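Local coordinates for protein dITP/XTP pyrophosphatase (Mycobacteroides abscessus, PDB 6WWD) that probably hydrolyses non-canonical purine nucleoside triphosphates such as XTP, dITP and ITP to their monophosphates and diphosphate, clearing them from the nucleotide pool, at residues G118-V122 and Y157-F161; L105-S110 and I145-P149; A53-R58 and A124-V128. All coordinates share one frame. Residue numbers count along the deposited sequence, not the author numbering.

Contact 1. Residues G118-V122 and Y157-F161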
# COMPACT_ATOMS: atom_id res chain seq x y z
N GLY D 118 -15.08 -6.09 3.72
CA GLY D 118 -14.58 -5.28 4.83
C GLY D 118 -14.40 -3.82 4.45
O GLY D 118 -14.06 -3.47 3.32
N ALA D 119 -14.59 -2.95 5.45
CA ALA D 119 -14.49 -1.50 5.27
C ALA D 119 -14.30 -0.84 6.64
O ALA D 119 -14.46 -1.47 7.68
CB ALA D 119 -15.75 -0.95 4.59
N ALA D 120 -14.02 0.46 6.61
CA ALA D 120 -13.90 1.27 7.83
C ALA D 120 -14.31 2.71 7.55
O ALA D 120 -14.00 3.26 6.49
CB ALA D 120 -12.47 1.24 8.37
N PHE D 121 -15.00 3.33 8.51
CA PHE D 121 -15.09 4.78 8.54
C PHE D 121 -13.79 5.30 9.15
O PHE D 121 -13.34 4.81 10.18
CB PHE D 121 -16.29 5.25 9.35
CG PHE D 121 -17.58 5.34 8.57
CD1 PHE D 121 -17.63 5.95 7.33
CD2 PHE D 121 -18.77 4.85 9.11
CE1 PHE D 121 -18.85 6.04 6.63
CE2 PHE D 121 -19.98 4.92 8.43
CZ PHE D 121 -20.02 5.52 7.19
N VAL D 122 -13.18 6.28 8.49
CA VAL D 122 -11.88 6.81 8.90
C VAL D 122 -12.01 8.30 9.10
O VAL D 122 -12.65 8.99 8.30
CB VAL D 122 -10.77 6.53 7.85
CG1 VAL D 122 -9.44 7.05 8.36
CG2 VAL D 122 -10.69 5.06 7.53
N TYR D 157 -22.88 7.24 4.03
CA TYR D 157 -22.82 5.79 3.88
C TYR D 157 -23.36 5.02 5.08
O TYR D 157 -23.32 3.78 5.07
CB TYR D 157 -21.38 5.35 3.61
CG TYR D 157 -20.82 5.92 2.32
CD1 TYR D 157 -21.14 5.35 1.10
CD2 TYR D 157 -19.96 7.02 2.34
CE1 TYR D 157 -20.62 5.86 -0.10
CE2 TYR D 157 -19.44 7.54 1.16
CZ TYR D 157 -19.78 6.96 -0.05
OH TYR D 157 -19.26 7.48 -1.22
N ASP D 158 -23.88 5.71 6.09
CA ASP D 158 -24.41 5.02 7.27
C ASP D 158 -25.40 3.90 6.94
O ASP D 158 -25.32 2.84 7.58
CB ASP D 158 -25.08 6.03 8.21
CG ASP D 158 -24.07 6.91 8.92
OD1 ASP D 158 -22.86 6.65 8.78
OD2 ASP D 158 -24.49 7.88 9.59
N PRO D 159 -26.34 4.05 5.99
CA PRO D 159 -27.28 2.95 5.71
C PRO D 159 -26.64 1.69 5.14
O PRO D 159 -27.29 0.66 5.14
CB PRO D 159 -28.27 3.58 4.70
CG PRO D 159 -28.16 5.02 4.92
CD PRO D 159 -26.74 5.28 5.29
N ILE D 160 -25.39 1.73 4.66
CA ILE D 160 -24.76 0.53 4.11
C ILE D 160 -23.48 0.16 4.84
O ILE D 160 -22.76 -0.73 4.40
CB ILE D 160 -24.47 0.67 2.60
CG1 ILE D 160 -23.52 1.86 2.35
CG2 ILE D 160 -25.75 0.72 1.77
CD1 ILE D 160 -22.99 1.89 0.94
N PHE D 161 -23.18 0.82 5.96
CA PHE D 161 -21.99 0.49 6.74
C PHE D 161 -22.41 -0.37 7.93
O PHE D 161 -23.18 0.09 8.78
CB PHE D 161 -21.26 1.74 7.21
CG PHE D 161 -20.02 1.44 8.01
CD1 PHE D 161 -18.88 0.98 7.39
CD2 PHE D 161 -20.01 1.59 9.40
CE1 PHE D 161 -17.72 0.69 8.13
CE2 PHE D 161 -18.85 1.31 10.15
CZ PHE D 161 -17.71 0.86 9.50
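Two phenylalanine rings fill most of the space between strand residues G118-V122 and the turn Y157-F161. F121 projects from the strand into a hollow bounded by the side chains of Y157, D158 and F161, giving up 110 Å² of its surface. Its CE2 lies 3.5 Å from CD2 of F161, and the two ring planes meet obliquely at 43° with centroids 4.4 Å apart. CZ of F121 abuts CB of Y157 at 3.8 Å, and OD1 of D158 comes within 3.4 Å of F121 CE2. In return, the F161 ring reaches across to the small residues of the strand: its CE1 sits 3.9 Å from A120 CA, whose methyl points away, and 4.4 Å from A119 CB, which points toward it. The Y157 ring runs off elsewhere, and its OH hydrogen-bonds S88 O. L75 of strand 67-77 touches Y157, F121 and F161 alike. Y157 and D158 are predicted substrate-binding residues, consistent with this aromatic cluster lying beside the predicted nucleotide pocket of a HAM1-family pyrophosphatase.

Contact 2. Residues L105-S110 and I145-P149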
# COMPACT_ATOMS: atom_id res chain seq x y z
N LEU D 105 -21.57 2.51 -4.79
CA LEU D 105 -20.74 1.60 -4.00
C LEU D 105 -21.35 0.20 -3.94
O LEU D 105 -20.66 -0.80 -4.17
CB LEU D 105 -20.55 2.16 -2.59
CG LEU D 105 -19.64 1.33 -1.69
CD1 LEU D 105 -18.31 1.15 -2.36
CD2 LEU D 105 -19.44 2.03 -0.38
N LEU D 106 -22.65 0.12 -3.63
CA LEU D 106 -23.33 -1.18 -3.61
C LEU D 106 -23.23 -1.88 -4.95
O LEU D 106 -22.97 -3.09 -5.00
CB LEU D 106 -24.81 -1.02 -3.26
CG LEU D 106 -25.21 -0.68 -1.83
CD1 LEU D 106 -26.73 -0.70 -1.71
CD2 LEU D 106 -24.56 -1.68 -0.88
N ALA D 107 -23.48 -1.15 -6.04
CA ALA D 107 -23.44 -1.77 -7.36
C ALA D 107 -22.04 -2.24 -7.69
O ALA D 107 -21.86 -3.31 -8.29
CB ALA D 107 -23.94 -0.79 -8.43
N GLN D 108 -21.02 -1.45 -7.33
CA GLN D 108 -19.64 -1.86 -7.59
C GLN D 108 -19.32 -3.17 -6.87
O GLN D 108 -18.63 -4.03 -7.42
CB GLN D 108 -18.66 -0.76 -7.16
CG GLN D 108 -18.62 0.47 -8.08
CD GLN D 108 -17.69 1.55 -7.57
OE1 GLN D 108 -17.61 1.80 -6.38
NE2 GLN D 108 -16.97 2.20 -8.48
N LEU D 109 -19.87 -3.35 -5.67
CA LEU D 109 -19.57 -4.50 -4.83
C LEU D 109 -20.62 -5.62 -4.93
O LEU D 109 -20.57 -6.57 -4.15
CB LEU D 109 -19.45 -4.03 -3.38
CG LEU D 109 -18.44 -2.93 -3.03
CD1 LEU D 109 -18.50 -2.69 -1.52
CD2 LEU D 109 -17.03 -3.25 -3.45
N SER D 110 -21.53 -5.56 -5.90
CA SER D 110 -22.74 -6.37 -5.80
C SER D 110 -22.47 -7.87 -5.79
O SER D 110 -23.32 -8.63 -5.33
CB SER D 110 -23.70 -6.05 -6.95
OG SER D 110 -23.16 -6.52 -8.16
N ILE D 145 -19.43 -3.58 4.34
CA ILE D 145 -20.49 -2.95 3.55
C ILE D 145 -21.68 -3.90 3.47
O ILE D 145 -21.53 -5.07 3.10
CB ILE D 145 -19.98 -2.58 2.15
CG1 ILE D 145 -18.74 -1.67 2.25
CG2 ILE D 145 -21.10 -1.93 1.33
CD1 ILE D 145 -18.93 -0.43 3.12
N ALA D 146 -22.86 -3.39 3.79
CA ALA D 146 -24.08 -4.16 3.65
C ALA D 146 -24.39 -4.44 2.18
O ALA D 146 -23.85 -3.82 1.26
CB ALA D 146 -25.27 -3.43 4.28
N ARG D 147 -25.31 -5.37 1.96
CA ARG D 147 -25.79 -5.68 0.63
C ARG D 147 -26.99 -4.85 0.24
O ARG D 147 -27.22 -4.61 -0.95
CB ARG D 147 -26.13 -7.16 0.52
CG ARG D 147 -24.92 -8.00 0.77
CD ARG D 147 -25.11 -9.41 0.30
NE ARG D 147 -23.90 -10.18 0.56
CZ ARG D 147 -22.96 -10.42 -0.35
NH1 ARG D 147 -23.09 -9.97 -1.59
NH2 ARG D 147 -21.89 -11.11 -0.01
N ILE D 148 -27.80 -4.43 1.22
CA ILE D 148 -28.91 -3.50 0.98
C ILE D 148 -28.96 -2.49 2.11
O ILE D 148 -28.70 -2.81 3.28
CB ILE D 148 -30.27 -4.24 0.86
CG1 ILE D 148 -30.58 -5.02 2.13
CG2 ILE D 148 -30.28 -5.17 -0.35
CD1 ILE D 148 -31.91 -5.66 2.12
N PRO D 149 -29.33 -1.25 1.79
CA PRO D 149 -29.37 -0.21 2.83
C PRO D 149 -30.46 -0.49 3.86
O PRO D 149 -31.50 -1.06 3.55
CB PRO D 149 -29.68 1.07 2.04
CG PRO D 149 -29.41 0.71 0.59
CD PRO D 149 -29.74 -0.73 0.47
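This is an apolar helix-to-loop contact in the HAM1 fold, joining the C-terminal end of helix 98-108 to the segment that leaves strand 134-145. No hydrogen bond or salt bridge spans the two segments; the leucine side chains of the helix end and I145 make most of the contact, which buries 293 Å². I145, the last residue of its strand, meets three leucines. I145 CD1 lies 4.3 Å from L105 CD2, I145 CG1 3.9 Å from L109 CD1 and I145 CG2 4.1 Å from L106 CD2. The backbone turns near L109, the first residue to depart from helical angles, yet its side chain still points at the partner segment. L106 has the largest area of the helix segment covered by 145-149, 84 Å²; it also touches I160, while L105 packs on L75 and I160. At the margin, R147 looks elsewhere and forms a salt bridge with D114 through NE. R117 hydrogen-bonds the carbonyls of L109, I145 and A146, bridging both segments from outside. On the helix, Q108 NE2 hydrogen-bonds W91 O of a second subunit, so the helix end also serves the assembly. L106 CD2 lies 3.1 Å from A146 O, while L106 CD1 rests 3.7 Å from CD of P149.

Contact 3. Residues A53-R58 and A124-V128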
# COMPACT_ATOMS: atom_id res chain seq x y z
N ALA D 53 -5.06 15.34 5.20
CA ALA D 53 -5.22 16.27 6.31
C ALA D 53 -3.95 17.10 6.48
O ALA D 53 -4.02 18.31 6.68
CB ALA D 53 -5.56 15.53 7.60
N LEU D 54 -2.78 16.46 6.33
CA LEU D 54 -1.52 17.18 6.43
C LEU D 54 -1.37 18.22 5.32
O LEU D 54 -0.91 19.34 5.57
CB LEU D 54 -0.34 16.21 6.41
CG LEU D 54 0.02 15.65 7.79
CD1 LEU D 54 1.03 14.48 7.66
CD2 LEU D 54 0.59 16.79 8.66
N ILE D 55 -1.74 17.86 4.09
CA ILE D 55 -1.65 18.84 3.01
C ILE D 55 -2.47 20.08 3.36
O ILE D 55 -2.01 21.21 3.20
CB ILE D 55 -2.08 18.22 1.67
CG1 ILE D 55 -1.04 17.21 1.19
CG2 ILE D 55 -2.27 19.32 0.63
CD1 ILE D 55 -1.51 16.38 0.00
N LYS D 56 -3.69 19.88 3.86
CA LYS D 56 -4.54 21.02 4.18
C LYS D 56 -3.97 21.86 5.33
O LYS D 56 -4.04 23.09 5.29
CB LYS D 56 -5.95 20.55 4.51
CG LYS D 56 -6.84 20.52 3.30
CD LYS D 56 -7.72 19.28 3.24
CE LYS D 56 -8.60 19.16 4.44
NZ LYS D 56 -9.72 18.23 4.14
N ALA D 57 -3.41 21.21 6.35
CA ALA D 57 -2.89 21.98 7.48
C ALA D 57 -1.65 22.76 7.09
O ALA D 57 -1.50 23.93 7.51
CB ALA D 57 -2.61 21.05 8.67
N ARG D 58 -0.75 22.16 6.29
CA ARG D 58 0.43 22.90 5.82
C ARG D 58 0.01 24.15 5.08
O ARG D 58 0.60 25.23 5.26
CB ARG D 58 1.28 22.04 4.88
CG ARG D 58 1.94 20.85 5.49
CD ARG D 58 2.83 20.15 4.49
NE ARG D 58 3.24 18.85 5.02
CZ ARG D 58 2.90 17.69 4.49
NH1 ARG D 58 2.17 17.64 3.39
NH2 ARG D 58 3.31 16.56 5.07
N ALA D 124 -9.32 11.53 10.04
CA ALA D 124 -7.96 11.98 10.29
C ALA D 124 -7.93 13.46 10.63
O ALA D 124 -8.71 14.25 10.08
CB ALA D 124 -7.05 11.70 9.09
N CYS D 125 -7.01 13.82 11.52
CA CYS D 125 -6.80 15.19 12.00
C CYS D 125 -5.31 15.47 11.96
O CYS D 125 -4.52 14.68 12.49
CB CYS D 125 -7.31 15.38 13.43
SG CYS D 125 -9.07 15.68 13.58
N ALA D 126 -4.93 16.60 11.37
CA ALA D 126 -3.52 16.98 11.32
C ALA D 126 -3.30 18.33 11.98
O ALA D 126 -4.17 19.21 11.96
CB ALA D 126 -3.00 17.02 9.89
N LEU D 127 -2.13 18.47 12.60
CA LEU D 127 -1.67 19.74 13.14
C LEU D 127 -0.31 20.04 12.55
O LEU D 127 0.58 19.19 12.57
CB LEU D 127 -1.57 19.71 14.67
CG LEU D 127 -0.79 20.90 15.29
CD1 LEU D 127 -1.56 22.20 15.20
CD2 LEU D 127 -0.37 20.60 16.73
N VAL D 128 -0.16 21.25 12.03
CA VAL D 128 1.14 21.77 11.59
C VAL D 128 1.34 23.09 12.32
O VAL D 128 0.44 23.94 12.34
CB VAL D 128 1.22 21.96 10.07
CG1 VAL D 128 2.56 22.54 9.67
CG2 VAL D 128 0.97 20.63 9.35
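A126 presses its methyl group against the backbone of helix 49-64, with CB 3.5 Å from A53 C and 3.6 Å from L54 N. Small side chains on both partners permit this closeness: the axes of helix segment 53-58 and strand segment 124-128 approach to 7.1 Å, and their directions diverge by 34°. Along the strand, A124, A126 and V128 point at the helix, whereas C125 and L127 turn away and pack on L192 and L188 of a third subunit. A53 CB lies 3.7 Å from A126 CB. One helical turn later, A57 CB meets V128 CG2 at 3.7 Å, and L54 CD2 lies 3.9 Å from that same methyl. R58 packs its CG 4.0 Å from V128 CG2 and sends its NE to a salt bridge with E134. K56, outside the contact, salt-bridges E44 and D72, the latter the predicted proton acceptor and magnesium ligand, which A53 also touches. This is helix-on-sheet packing of an alpha/beta fold, beside the predicted metal site of the HAM1 family.

From the N terminus, helix 49-64 comes first, and contact 3 closes the longest loop, tying that helix to the far end of strand 118-128 with 65 residues between. Helix 98-108 lies inside that loop; contacts 2 and 1 each close 34 residues and tie its end, the start of strand 118-128 and the loop after strand 134-145 together. All three closures cross, since their segments alternate along the chain. Contacts 1 and 2 touch, with I160 O 2.7 Å from A146 N, a probable hydrogen bond, and A119 CB 3.5 Å from I145 CD1. Contact 3 shares strand 118-128 with contact 1 but sits across the chain's centre, about 23 Å away between centres.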